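Local coordinates for conserved Archaeal protein (Sulfolobus acidocaldarius, PDB 3ATR) that reduces the double bonds of the geranylgeranyl chains of archaeal phospholipids with the help of FAD, giving the saturated phytanyl lipids of the membrane, at residues Gly215-Phe220 with Val227-Gly232; Val35-Trp40 with Leu120-Lys125; Tyr341-Ala346 with Lys419-Tyr424. All coordinates share one frame; numbering follows the deposited sequence. Where two conformers were deposited one is given.

Contacts 1 and 2 meet the two ends of one dihydroflavine-adenine dinucleotide: the hairpin of contact 1 lies against the isoalloxazine ring, while contact 2 grips the adenine and its ribose; the centres of the two contacts are about 30 Å apart. Contact 3 joins two helices, one of which brings Lys344 to a bound pyrophosphate. That lysine side chain is about 11 Å from the flavin cofactor, and the side chain of Tyr216 in contact 1 is about 9 Å from the pyrophosphate. A nonane touching Tyr216 and Phe220 puts a hydrocarbon chain beside the flavin end. Contacts 2 and 3 lie on opposite sides of the chain's centre, about 20 Å apart at their nearest atoms.

Contact 1 of 3, residues Gly215-Phe220 with Val227-Gly232; sequences GYWWYF and VNVGLG. With FDA (dihydroflavine-adenine dinucleotide), chain B.
Phe220 N donates to Asn228 O across 2.8 Å, and Asn228 N returns a bond to Phe220 O. Two residues back, Trp218 and Gly230 exchange a second pair, 2.9 Å from Trp218 N to Gly230 O and 3.2 Å from Gly230 N to Trp218 O. This antiparallel ladder pairs 217-221 with 226-234 as a beta hairpin, two neighbouring strands of the large mixed sheet; both segments fall in the geranylgeranyl reductase catalytic family region. On the flavin side, CG of Trp218 sits between the backbone N and the carbonyl carbon (chi1 71°), which lays the indole over Gly230, whose CA is 3.9 Å from the centroid of the six-membered ring; a CB on Gly230 would collide with CZ2. Trp218 NE1 then reaches Asn228 OD1 at 2.9 Å, nearly straight at 173° and in the indole plane. Asn228 ND2 bonds Cys48 O, so the amide is held at both ends. Trp218 CD1 lies over the centre of the Phe220 ring, which turns its edge to the cofactor, CE2 being 3.6 Å from FDA O4. On the other face, Val227 CG2 lies over the centre of the Tyr219 ring, a CH-pi contact, and Leu231 CB over the five-membered ring of Trp217.

Contact 2 of 3, residues Val35-Trp40 with Leu120-Lys125; sequences VDSKPW and LTTAMK. With FDA (dihydroflavine-adenine dinucleotide), chain B.
Leu120, Thr121 and Ser37 lose the most surface, and Leu120 begins the grip: its N-H points at Lys38 O, 3.0 Å from N to O. The bond is straight at hydrogen but comes from well above the carbonyl plane. Leu120 CA faces Ser37 O in a CA-H...O contact, and its CD2 rests against the Pro39 ring, 3.9 Å from CD. Thr121 N donates to Asp36 O, also at 3.0 Å, while Thr121 CG2 meets Val35 CG1 at 3.7 Å with the side chains crossing at about a right angle. Segment 35-40 starts on the last residue of strand 32-35, in the parallel part of the Rossmann-type sheet, and runs into the loop after it; in this fold the second strand classically ends in an acidic residue that holds the adenosine ribose. Asp36 plays that part: its OD1 accepts from FDA O3B and its OD2 from FDA O2B, each at 2.7 Å. The carboxylate is also held by backbone N-H groups: OD2 takes that of Lys38 on its anti lone pair, an Asx turn, and OD1 that of Gly14. Ser37, with OG beside its own backbone N (chi1 -64°), shares a hydrogen bond with Thr122 OG1, 2.8 Å from OG. One residue further, Ala123 reads the adenine edge through its backbone: its N donates to FDA N1A at 3.0 Å, and its O accepts a hydrogen bond from FDA N6A.

Contact 3 of 3, residues Tyr341-Ala346 with Lys419-Tyr424; sequences YGAKQA and KIKELY. With PPV (pyrophosphate), chain D.
Ile420 meets Ala346 first, its CG2 lying 3.6 Å from Ala346 O and its CG1 against Ala346 CB. CG1 is anti to the backbone N (chi1 -158°), which leaves CG2 as the branch beside that carbonyl. Next, Lys421 brings CG to 4.3 Å from Ala343 CB and sends NZ off to a salt bridge with Asp385. Tyr424 closes the walk. Its CB touches Ala343 CB at 3.7 Å, and its ring receives Ala346 CB squarely over one face, 3.4 Å from the centroid and 11° off the ring normal, a CH-pi contact. Trp437 meets the same ring edge-to-face. Without the ring, as with an alanine here, the Ala346 methyl would probably face a gap and Trp437 would lose its edge-to-face partner. Small residues on 341-346 let the axes of the two short segments approach to 8.2 Å at 153°, roughly antiparallel. The other side of helix 332-355 supplies Lys344, whose extended chain brings NZ to PPV O21 at 2.6 Å. Tyr341 of this segment, His56 and His298 bind the phospholipid, and both histidines are hydrogen-bonded to the pyrophosphate: this is a phosphate-binding site, consistent with holding the head group of the substrate.

Contact 1 of 3, residues Gly215-Phe220 with Val227-Gly232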
loop_
_atom_site.group_PDB
_atom_site.type_symbol
_atom_site.label_atom_id
_atom_site.label_comp_id
_atom_site.label_asym_id
_atom_site.label_seq_id
_atom_site.Cartn_x
_atom_site.Cartn_y
_atom_site.Cartn_z
ATOM N N GLY A 215 13.380 -2.963 6.116
ATOM C CA GLY A 215 12.094 -2.324 6.520
ATOM C C GLY A 215 12.449 -1.391 7.654
ATOM O O GLY A 215 13.453 -0.674 7.574
ATOM N N TYR A 216 11.612 -1.346 8.692
ATOM C CA TYR A 216 11.886 -0.522 9.847
ATOM C C TYR A 216 11.039 -0.997 11.019
ATOM O O TYR A 216 10.090 -1.785 10.834
ATOM C CB TYR A 216 11.589 0.968 9.557
ATOM C CG TYR A 216 10.171 1.292 9.111
ATOM C CD1 TYR A 216 9.143 1.501 10.049
ATOM C CD2 TYR A 216 9.873 1.479 7.754
ATOM C CE1 TYR A 216 7.827 1.861 9.647
ATOM C CE2 TYR A 216 8.538 1.828 7.343
ATOM C CZ TYR A 216 7.539 2.016 8.301
ATOM O OH TYR A 216 6.244 2.338 7.922
ATOM N N TRP A 217 11.399 -0.544 12.214
ATOM C CA TRP A 217 10.551 -0.764 13.402
ATOM C C TRP A 217 9.699 0.470 13.607
ATOM O O TRP A 217 10.132 1.584 13.254
ATOM C CB TRP A 217 11.465 -0.897 14.639
ATOM C CG TRP A 217 11.898 -2.295 14.963
ATOM C CD1 TRP A 217 12.990 -2.943 14.498
ATOM C CD2 TRP A 217 11.269 -3.166 15.893
ATOM N NE1 TRP A 217 13.084 -4.192 15.068
ATOM C CE2 TRP A 217 12.026 -4.354 15.927
ATOM C CE3 TRP A 217 10.120 -3.056 16.712
ATOM C CZ2 TRP A 217 11.690 -5.418 16.744
ATOM C CZ3 TRP A 217 9.770 -4.137 17.505
ATOM C CH2 TRP A 217 10.563 -5.287 17.537
ATOM N N TRP A 218 8.522 0.306 14.230
ATOM C CA TRP A 218 7.670 1.434 14.546
ATOM C C TRP A 218 7.010 1.315 15.925
ATOM O O TRP A 218 6.886 0.229 16.486
ATOM C CB TRP A 218 6.597 1.632 13.469
ATOM C CG TRP A 218 5.530 0.599 13.438
ATOM C CD1 TRP A 218 4.369 0.559 14.177
ATOM C CD2 TRP A 218 5.466 -0.514 12.528
ATOM N NE1 TRP A 218 3.596 -0.530 13.807
ATOM C CE2 TRP A 218 4.249 -1.219 12.808
ATOM C CE3 TRP A 218 6.303 -0.976 11.505
ATOM C CZ2 TRP A 218 3.844 -2.361 12.079
ATOM C CZ3 TRP A 218 5.914 -2.158 10.788
ATOM C CH2 TRP A 218 4.689 -2.835 11.108
ATOM N N TYR A 219 6.617 2.462 16.448
ATOM C CA TYR A 219 5.955 2.568 17.737
ATOM C C TYR A 219 4.886 3.619 17.457
ATOM O O TYR A 219 5.209 4.794 17.295
ATOM C CB TYR A 219 7.007 2.972 18.790
ATOM C CG TYR A 219 6.497 3.238 20.184
ATOM C CD1 TYR A 219 6.741 2.320 21.220
ATOM C CD2 TYR A 219 5.858 4.453 20.508
ATOM C CE1 TYR A 219 6.318 2.575 22.504
ATOM C CE2 TYR A 219 5.452 4.709 21.813
ATOM C CZ TYR A 219 5.677 3.774 22.785
ATOM O OH TYR A 219 5.236 4.050 24.082
ATOM N N PHE A 220 3.625 3.176 17.269
ATOM C CA PHE A 220 2.560 4.077 16.812
ATOM C C PHE A 220 1.516 4.186 17.931
ATOM O O PHE A 220 0.713 3.277 18.067
ATOM C CB PHE A 220 1.830 3.506 15.590
ATOM C CG PHE A 220 2.590 3.577 14.273
ATOM C CD1 PHE A 220 3.835 4.194 14.169
ATOM C CD2 PHE A 220 1.960 3.067 13.107
ATOM C CE1 PHE A 220 4.499 4.281 12.904
ATOM C CE2 PHE A 220 2.605 3.128 11.840
ATOM C CZ PHE A 220 3.857 3.748 11.748
ATOM N N VAL A 227 -0.256 1.259 22.414
ATOM C CA VAL A 227 0.625 1.463 21.289
ATOM C C VAL A 227 0.538 0.271 20.333
ATOM O O VAL A 227 0.390 -0.875 20.783
ATOM C CB VAL A 227 2.113 1.699 21.732
ATOM C CG1 VAL A 227 2.673 0.529 22.546
ATOM C CG2 VAL A 227 3.049 1.979 20.502
ATOM N N ASN A 228 0.688 0.561 19.025
ATOM C CA ASN A 228 0.831 -0.450 17.978
ATOM C C ASN A 228 2.314 -0.495 17.657
ATOM O O ASN A 228 2.873 0.517 17.252
ATOM C CB ASN A 228 -0.013 -0.011 16.779
ATOM C CG ASN A 228 0.037 -0.994 15.621
ATOM O OD1 ASN A 228 1.121 -1.328 15.147
ATOM N ND2 ASN A 228 -1.127 -1.363 15.098
ATOM N N VAL A 229 2.991 -1.608 17.948
ATOM C CA VAL A 229 4.442 -1.634 17.776
ATOM C C VAL A 229 4.732 -2.802 16.869
ATOM O O VAL A 229 4.147 -3.870 17.008
ATOM C CB VAL A 229 5.196 -1.803 19.128
ATOM C CG1 VAL A 229 4.612 -2.961 19.965
ATOM C CG2 VAL A 229 6.707 -1.976 18.891
ATOM N N GLY A 230 5.673 -2.631 15.941
ATOM C CA GLY A 230 5.918 -3.760 15.035
ATOM C C GLY A 230 7.106 -3.450 14.143
ATOM O O GLY A 230 7.836 -2.480 14.375
ATOM N N LEU A 231 7.314 -4.285 13.137
ATOM C CA LEU A 231 8.415 -4.070 12.180
ATOM C C LEU A 231 8.059 -4.732 10.878
ATOM O O LEU A 231 7.154 -5.606 10.807
ATOM C CB LEU A 231 9.778 -4.651 12.700
ATOM C CG LEU A 231 9.978 -6.187 12.659
ATOM C CD1 LEU A 231 11.413 -6.590 12.794
ATOM C CD2 LEU A 231 9.196 -6.851 13.814
ATOM N N GLY A 232 8.810 -4.360 9.842
ATOM C CA GLY A 232 8.765 -5.070 8.618
ATOM C C GLY A 232 10.202 -5.354 8.199
ATOM O O GLY A 232 11.148 -4.601 8.539
HETATM P PA FDA B . -7.127 -5.978 2.755
HETATM O O1A FDA B . -6.200 -7.142 2.965
HETATM O O2A FDA B . -7.361 -5.039 3.911
HETATM O O5B FDA B . -8.588 -6.486 2.419
HETATM C C5B FDA B . -8.777 -7.591 1.463
HETATM C C4B FDA B . -10.104 -8.273 1.787
HETATM O O4B FDA B . -10.380 -9.276 0.807
HETATM C C3B FDA B . -10.090 -8.980 3.143
HETATM O O3B FDA B . -11.076 -8.378 4.004
HETATM C C2B FDA B . -10.357 -10.438 2.799
HETATM O O2B FDA B . -11.233 -11.118 3.691
HETATM C C1B FDA B . -11.041 -10.380 1.445
HETATM N N9A FDA B . -10.782 -11.516 0.541
HETATM C C8A FDA B . -9.574 -11.959 0.095
HETATM N N7A FDA B . -9.792 -12.939 -0.829
HETATM C C5A FDA B . -11.153 -13.033 -0.995
HETATM C C6A FDA B . -11.968 -13.832 -1.783
HETATM N N6A FDA B . -11.428 -14.768 -2.624
HETATM N N1A FDA B . -13.324 -13.683 -1.672
HETATM C C2A FDA B . -13.904 -12.770 -0.834
HETATM N N3A FDA B . -13.103 -11.974 -0.061
HETATM C C4A FDA B . -11.755 -12.129 -0.128
HETATM N N1 FDA B . -0.720 0.873 5.612
HETATM C C2 FDA B . -1.049 2.049 6.162
HETATM O O2 FDA B . -1.689 2.826 5.431
HETATM N N3 FDA B . -0.693 2.390 7.453
HETATM C C4 FDA B . -0.006 1.554 8.256
HETATM O O4 FDA B . 0.300 1.878 9.410
HETATM C C4X FDA B . 0.422 0.257 7.730
HETATM N N5 FDA B . 1.149 -0.620 8.472
HETATM C C5X FDA B . 1.081 -1.930 8.098
HETATM C C6 FDA B . 1.519 -2.883 9.029
HETATM C C7 FDA B . 1.444 -4.252 8.719
HETATM C C7M FDA B . 1.860 -5.276 9.792
HETATM C C8 FDA B . 0.987 -4.622 7.477
HETATM C C8M FDA B . 0.862 -6.105 7.102
HETATM C C9 FDA B . 0.553 -3.677 6.495
HETATM C C9A FDA B . 0.595 -2.293 6.822
HETATM N N10 FDA B . 0.194 -1.296 5.860
HETATM C C10 FDA B . -0.037 -0.035 6.353
HETATM C "C1'" FDA B . -0.515 -1.723 4.627
HETATM C "C2'" FDA B . -2.060 -1.727 4.712
HETATM O "O2'" FDA B . -2.494 -2.453 5.863
HETATM C "C3'" FDA B . -2.625 -2.393 3.453
HETATM O "O3'" FDA B . -1.881 -1.874 2.332
HETATM C "C4'" FDA B . -4.100 -2.112 3.199
HETATM O "O4'" FDA B . -4.849 -2.420 4.386
HETATM C "C5'" FDA B . -4.565 -3.053 2.074
HETATM O "O5'" FDA B . -5.966 -2.799 1.831
HETATM P P FDA B . -6.746 -3.787 0.855
HETATM O O1P FDA B . -8.216 -3.383 0.890
HETATM O O2P FDA B . -5.990 -3.804 -0.448
HETATM O O3P FDA B . -6.510 -5.292 1.448
#

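Contact 2 of 3, residues Val35-Trp40 with Leu120-Lys125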
loop_
_atom_site.group_PDB
_atom_site.type_symbol
_atom_site.label_atom_id
_atom_site.label_comp_id
_atom_site.label_asym_id
_atom_site.label_seq_id
_atom_site.Cartn_x
_atom_site.Cartn_y
_atom_site.Cartn_z
ATOM N N VAL A 35 -18.444 -8.623 -1.982
ATOM C CA VAL A 35 -18.295 -9.801 -1.105
ATOM C C VAL A 35 -16.990 -9.739 -0.319
ATOM O O VAL A 35 -16.013 -9.122 -0.771
ATOM C CB VAL A 35 -18.380 -11.126 -1.919
ATOM C CG1 VAL A 35 -19.773 -11.215 -2.711
ATOM C CG2 VAL A 35 -17.193 -11.300 -2.893
ATOM N N ASP A 36 -16.991 -10.347 0.872
ATOM C CA ASP A 36 -15.791 -10.538 1.654
ATOM C C ASP A 36 -15.951 -11.814 2.451
ATOM O O ASP A 36 -17.029 -12.051 3.013
ATOM C CB ASP A 36 -15.556 -9.378 2.614
ATOM C CG ASP A 36 -14.129 -9.331 3.119
ATOM O OD1 ASP A 36 -13.379 -8.464 2.677
ATOM O OD2 ASP A 36 -13.749 -10.179 3.957
ATOM N N SER A 37 -14.883 -12.615 2.472
ATOM C CA SER A 37 -14.832 -13.881 3.225
ATOM C C SER A 37 -15.083 -13.706 4.704
ATOM O O SER A 37 -15.446 -14.669 5.355
ATOM C CB SER A 37 -13.445 -14.547 3.088
ATOM O OG SER A 37 -13.247 -14.899 1.722
ATOM N N LYS A 38 -14.813 -12.518 5.242
ATOM C CA LYS A 38 -14.891 -12.303 6.691
ATOM C C LYS A 38 -16.314 -12.019 7.123
ATOM O O LYS A 38 -17.082 -11.481 6.321
ATOM C CB LYS A 38 -13.986 -11.141 7.123
ATOM C CG LYS A 38 -12.483 -11.468 6.984
ATOM C CD LYS A 38 -11.637 -10.264 7.324
ATOM C CE LYS A 38 -10.169 -10.571 7.187
ATOM N NZ LYS A 38 -9.307 -9.383 7.476
ATOM N N PRO A 39 -16.668 -12.359 8.398
ATOM C CA PRO A 39 -17.926 -11.845 8.922
ATOM C C PRO A 39 -17.848 -10.329 9.083
ATOM O O PRO A 39 -16.744 -9.798 9.347
ATOM C CB PRO A 39 -18.035 -12.525 10.315
ATOM C CG PRO A 39 -16.591 -12.622 10.753
ATOM C CD PRO A 39 -15.813 -12.931 9.471
ATOM N N TRP A 40 -18.990 -9.658 8.909
ATOM C CA TRP A 40 -19.115 -8.196 9.008
ATOM C C TRP A 40 -18.233 -7.551 10.098
ATOM O O TRP A 40 -17.473 -6.627 9.823
ATOM C CB TRP A 40 -20.597 -7.809 9.222
ATOM C CG TRP A 40 -21.317 -7.269 8.000
ATOM C CD1 TRP A 40 -22.196 -7.938 7.186
ATOM C CD2 TRP A 40 -21.235 -5.934 7.481
ATOM N NE1 TRP A 40 -22.655 -7.102 6.197
ATOM C CE2 TRP A 40 -22.086 -5.868 6.355
ATOM C CE3 TRP A 40 -20.529 -4.789 7.864
ATOM C CZ2 TRP A 40 -22.241 -4.703 5.602
ATOM C CZ3 TRP A 40 -20.690 -3.622 7.119
ATOM C CH2 TRP A 40 -21.533 -3.594 5.996
ATOM N N LEU A 120 -19.053 -13.257 4.901
ATOM C CA LEU A 120 -18.832 -14.709 4.927
ATOM C C LEU A 120 -18.979 -15.333 3.540
ATOM O O LEU A 120 -19.507 -16.467 3.406
ATOM C CB LEU A 120 -19.787 -15.402 5.921
ATOM C CG LEU A 120 -19.479 -15.168 7.415
ATOM C CD1 LEU A 120 -20.481 -15.953 8.300
ATOM C CD2 LEU A 120 -18.068 -15.605 7.750
ATOM N N THR A 121 -18.533 -14.601 2.511
ATOM C CA THR A 121 -18.743 -15.029 1.138
ATOM C C THR A 121 -17.402 -14.953 0.384
ATOM O O THR A 121 -16.792 -13.900 0.294
ATOM C CB THR A 121 -19.825 -14.172 0.406
ATOM O OG1 THR A 121 -21.079 -14.370 1.043
ATOM C CG2 THR A 121 -19.962 -14.590 -1.090
ATOM N N THR A 122 -16.951 -16.087 -0.138
ATOM C CA THR A 122 -15.671 -16.167 -0.854
ATOM C C THR A 122 -15.855 -16.360 -2.360
ATOM O O THR A 122 -16.627 -17.239 -2.757
ATOM C CB THR A 122 -14.847 -17.365 -0.297
ATOM O OG1 THR A 122 -14.680 -17.198 1.127
ATOM C CG2 THR A 122 -13.476 -17.381 -0.904
ATOM N N ALA A 123 -15.117 -15.576 -3.178
ATOM C CA ALA A 123 -15.057 -15.771 -4.620
ATOM C C ALA A 123 -14.073 -16.919 -4.843
ATOM O O ALA A 123 -12.901 -16.850 -4.434
ATOM C CB ALA A 123 -14.575 -14.464 -5.330
ATOM N N MET A 124 -14.582 -18.045 -5.341
ATOM C CA MET A 124 -13.781 -19.261 -5.398
ATOM C C MET A 124 -13.094 -19.481 -6.739
ATOM O O MET A 124 -12.036 -20.172 -6.811
ATOM C CB MET A 124 -14.654 -20.481 -5.143
ATOM C CG MET A 124 -15.380 -20.427 -3.814
ATOM S SD MET A 124 -14.167 -20.635 -2.540
ATOM C CE MET A 124 -13.781 -22.406 -2.719
ATOM N N LYS A 125 -13.739 -19.007 -7.789
ATOM C CA LYS A 125 -13.319 -19.331 -9.157
ATOM C C LYS A 125 -13.792 -18.199 -10.061
ATOM O O LYS A 125 -14.970 -17.833 -10.042
ATOM C CB LYS A 125 -13.943 -20.658 -9.625
ATOM C CG LYS A 125 -13.638 -20.996 -11.116
ATOM C CD LYS A 125 -14.497 -22.121 -11.665
ATOM C CE LYS A 125 -14.995 -21.837 -13.097
ATOM N NZ LYS A 125 -16.113 -22.794 -13.484
HETATM P PA FDA B . -7.127 -5.978 2.755
HETATM O O1A FDA B . -6.200 -7.142 2.965
HETATM O O2A FDA B . -7.361 -5.039 3.911
HETATM O O5B FDA B . -8.588 -6.486 2.419
HETATM C C5B FDA B . -8.777 -7.591 1.463
HETATM C C4B FDA B . -10.104 -8.273 1.787
HETATM O O4B FDA B . -10.380 -9.276 0.807
HETATM C C3B FDA B . -10.090 -8.980 3.143
HETATM O O3B FDA B . -11.076 -8.378 4.004
HETATM C C2B FDA B . -10.357 -10.438 2.799
HETATM O O2B FDA B . -11.233 -11.118 3.691
HETATM C C1B FDA B . -11.041 -10.380 1.445
HETATM N N9A FDA B . -10.782 -11.516 0.541
HETATM C C8A FDA B . -9.574 -11.959 0.095
HETATM N N7A FDA B . -9.792 -12.939 -0.829
HETATM C C5A FDA B . -11.153 -13.033 -0.995
HETATM C C6A FDA B . -11.968 -13.832 -1.783
HETATM N N6A FDA B . -11.428 -14.768 -2.624
HETATM N N1A FDA B . -13.324 -13.683 -1.672
HETATM C C2A FDA B . -13.904 -12.770 -0.834
HETATM N N3A FDA B . -13.103 -11.974 -0.061
HETATM C C4A FDA B . -11.755 -12.129 -0.128
HETATM N N1 FDA B . -0.720 0.873 5.612
HETATM C C2 FDA B . -1.049 2.049 6.162
HETATM O O2 FDA B . -1.689 2.826 5.431
HETATM N N3 FDA B . -0.693 2.390 7.453
HETATM C C4 FDA B . -0.006 1.554 8.256
HETATM O O4 FDA B . 0.300 1.878 9.410
HETATM C C4X FDA B . 0.422 0.257 7.730
HETATM N N5 FDA B . 1.149 -0.620 8.472
HETATM C C5X FDA B . 1.081 -1.930 8.098
HETATM C C6 FDA B . 1.519 -2.883 9.029
HETATM C C7 FDA B . 1.444 -4.252 8.719
HETATM C C7M FDA B . 1.860 -5.276 9.792
HETATM C C8 FDA B . 0.987 -4.622 7.477
HETATM C C8M FDA B . 0.862 -6.105 7.102
HETATM C C9 FDA B . 0.553 -3.677 6.495
HETATM C C9A FDA B . 0.595 -2.293 6.822
HETATM N N10 FDA B . 0.194 -1.296 5.860
HETATM C C10 FDA B . -0.037 -0.035 6.353
HETATM C "C1'" FDA B . -0.515 -1.723 4.627
HETATM C "C2'" FDA B . -2.060 -1.727 4.712
HETATM O "O2'" FDA B . -2.494 -2.453 5.863
HETATM C "C3'" FDA B . -2.625 -2.393 3.453
HETATM O "O3'" FDA B . -1.881 -1.874 2.332
HETATM C "C4'" FDA B . -4.100 -2.112 3.199
HETATM O "O4'" FDA B . -4.849 -2.420 4.386
HETATM C "C5'" FDA B . -4.565 -3.053 2.074
HETATM O "O5'" FDA B . -5.966 -2.799 1.831
HETATM P P FDA B . -6.746 -3.787 0.855
HETATM O O1P FDA B . -8.216 -3.383 0.890
HETATM O O2P FDA B . -5.990 -3.804 -0.448
HETATM O O3P FDA B . -6.510 -5.292 1.448
#

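Contact 3 of 3, residues Tyr341-Ala346 with Lys419-Tyr424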
loop_
_atom_site.group_PDB
_atom_site.type_symbol
_atom_site.label_atom_id
_atom_site.label_comp_id
_atom_site.label_asym_id
_atom_site.label_seq_id
_atom_site.Cartn_x
_atom_site.Cartn_y
_atom_site.Cartn_z
ATOM N N TYR A 341 -0.917 8.553 -7.962
ATOM C CA TYR A 341 -0.065 7.842 -6.994
ATOM C C TYR A 341 0.941 6.881 -7.601
ATOM O O TYR A 341 2.056 6.744 -7.055
ATOM C CB TYR A 341 -0.896 7.060 -5.962
ATOM C CG TYR A 341 -0.161 6.839 -4.644
ATOM C CD1 TYR A 341 -0.210 7.804 -3.640
ATOM C CD2 TYR A 341 0.554 5.646 -4.397
ATOM C CE1 TYR A 341 0.433 7.614 -2.404
ATOM C CE2 TYR A 341 1.245 5.467 -3.166
ATOM C CZ TYR A 341 1.165 6.457 -2.180
ATOM O OH TYR A 341 1.795 6.304 -0.965
ATOM N N GLY A 342 0.579 6.261 -8.726
ATOM C CA GLY A 342 1.418 5.189 -9.350
ATOM C C GLY A 342 2.798 5.695 -9.791
ATOM O O GLY A 342 3.798 4.969 -9.654
ATOM N N ALA A 343 2.848 6.882 -10.413
ATOM C CA ALA A 343 4.141 7.393 -10.903
ATOM C C ALA A 343 5.042 7.657 -9.691
ATOM O O ALA A 343 6.246 7.342 -9.723
ATOM C CB ALA A 343 3.971 8.647 -11.726
ATOM N N LYS A 344 4.455 8.229 -8.638
ATOM C CA LYS A 344 5.183 8.413 -7.361
ATOM C C LYS A 344 5.703 7.078 -6.796
ATOM O O LYS A 344 6.883 6.980 -6.378
ATOM C CB LYS A 344 4.295 9.188 -6.347
ATOM C CG LYS A 344 4.688 8.971 -4.911
ATOM C CD LYS A 344 3.761 9.821 -4.010
ATOM C CE LYS A 344 3.879 9.406 -2.575
ATOM N NZ LYS A 344 2.980 10.223 -1.688
ATOM N N GLN A 345 4.862 6.051 -6.818
ATOM C CA GLN A 345 5.258 4.704 -6.367
ATOM C C GLN A 345 6.430 4.204 -7.170
ATOM O O GLN A 345 7.353 3.650 -6.592
ATOM C CB GLN A 345 4.144 3.697 -6.581
ATOM C CG GLN A 345 3.356 3.419 -5.445
ATOM C CD GLN A 345 2.304 2.391 -5.817
ATOM O OE1 GLN A 345 1.245 2.760 -6.328
ATOM N NE2 GLN A 345 2.605 1.120 -5.606
ATOM N N ALA A 346 6.412 4.413 -8.489
ATOM C CA ALA A 346 7.484 3.889 -9.338
ATOM C C ALA A 346 8.828 4.548 -8.964
ATOM O O ALA A 346 9.852 3.875 -8.779
ATOM C CB ALA A 346 7.172 4.144 -10.825
ATOM N N LYS A 419 13.804 9.653 -14.104
ATOM C CA LYS A 419 13.586 8.929 -15.346
ATOM C C LYS A 419 12.355 8.024 -15.268
ATOM O O LYS A 419 11.500 8.001 -16.195
ATOM C CB LYS A 419 14.783 8.050 -15.651
ATOM C CG LYS A 419 14.685 7.438 -17.049
ATOM C CD LYS A 419 16.015 6.811 -17.525
ATOM C CE LYS A 419 15.811 6.170 -18.918
ATOM N NZ LYS A 419 17.092 5.705 -19.526
ATOM N N ILE A 420 12.262 7.263 -14.181
ATOM C CA ILE A 420 11.140 6.325 -14.088
ATOM C C ILE A 420 9.836 7.104 -13.917
ATOM O O ILE A 420 8.776 6.715 -14.478
ATOM C CB ILE A 420 11.381 5.205 -13.045
ATOM C CG1 ILE A 420 10.492 3.994 -13.370
ATOM C CG2 ILE A 420 11.176 5.705 -11.609
ATOM C CD1 ILE A 420 10.875 2.724 -12.592
ATOM N N LYS A 421 9.895 8.200 -13.154
ATOM C CA LYS A 421 8.722 9.015 -12.957
ATOM C C LYS A 421 8.200 9.520 -14.314
ATOM O O LYS A 421 7.004 9.453 -14.601
ATOM C CB LYS A 421 8.964 10.197 -12.016
ATOM C CG LYS A 421 7.629 10.911 -11.700
ATOM C CD LYS A 421 7.641 11.783 -10.451
ATOM C CE LYS A 421 6.198 12.114 -10.066
ATOM N NZ LYS A 421 6.067 13.428 -9.398
ATOM N N GLU A 422 9.091 10.017 -15.166
ATOM C CA GLU A 422 8.623 10.564 -16.430
ATOM C C GLU A 422 8.055 9.486 -17.330
ATOM O O GLU A 422 7.061 9.715 -18.006
ATOM C CB GLU A 422 9.738 11.336 -17.112
ATOM C CG GLU A 422 9.981 12.695 -16.459
ATOM C CD GLU A 422 11.179 13.422 -17.047
ATOM O OE1 GLU A 422 11.530 13.133 -18.218
ATOM O OE2 GLU A 422 11.756 14.297 -16.359
ATOM N N LEU A 423 8.689 8.318 -17.331
ATOM C CA LEU A 423 8.177 7.109 -18.022
ATOM C C LEU A 423 6.747 6.721 -17.607
ATOM O O LEU A 423 5.868 6.468 -18.457
ATOM C CB LEU A 423 9.139 5.953 -17.761
ATOM C CG LEU A 423 9.112 4.724 -18.657
ATOM C CD1 LEU A 423 9.045 5.145 -20.118
ATOM C CD2 LEU A 423 10.351 3.850 -18.384
ATOM N N TYR A 424 6.499 6.754 -16.298
ATOM C CA TYR A 424 5.161 6.490 -15.764
ATOM C C TYR A 424 4.169 7.579 -16.109
ATOM O O TYR A 424 3.024 7.270 -16.449
ATOM C CB TYR A 424 5.208 6.275 -14.256
ATOM C CG TYR A 424 5.445 4.846 -13.950
ATOM C CD1 TYR A 424 4.408 4.054 -13.482
ATOM C CD2 TYR A 424 6.694 4.260 -14.202
ATOM C CE1 TYR A 424 4.603 2.675 -13.249
ATOM C CE2 TYR A 424 6.902 2.903 -13.982
ATOM C CZ TYR A 424 5.829 2.134 -13.515
ATOM O OH TYR A 424 6.035 0.784 -13.297
HETATM O O11 PPV D . 3.589 8.840 1.158
HETATM P P1 PPV D . 2.086 8.763 1.120
HETATM O O21 PPV D . 1.412 9.895 0.389
HETATM O O31 PPV D . 1.479 7.408 0.862
HETATM O OPP PPV D . 1.649 8.979 2.646
HETATM P P2 PPV D . 1.870 10.369 3.417
HETATM O O12 PPV D . 0.880 11.327 2.774
HETATM O O22 PPV D . 1.539 9.951 4.826
HETATM O O32 PPV D . 3.326 10.719 3.199
#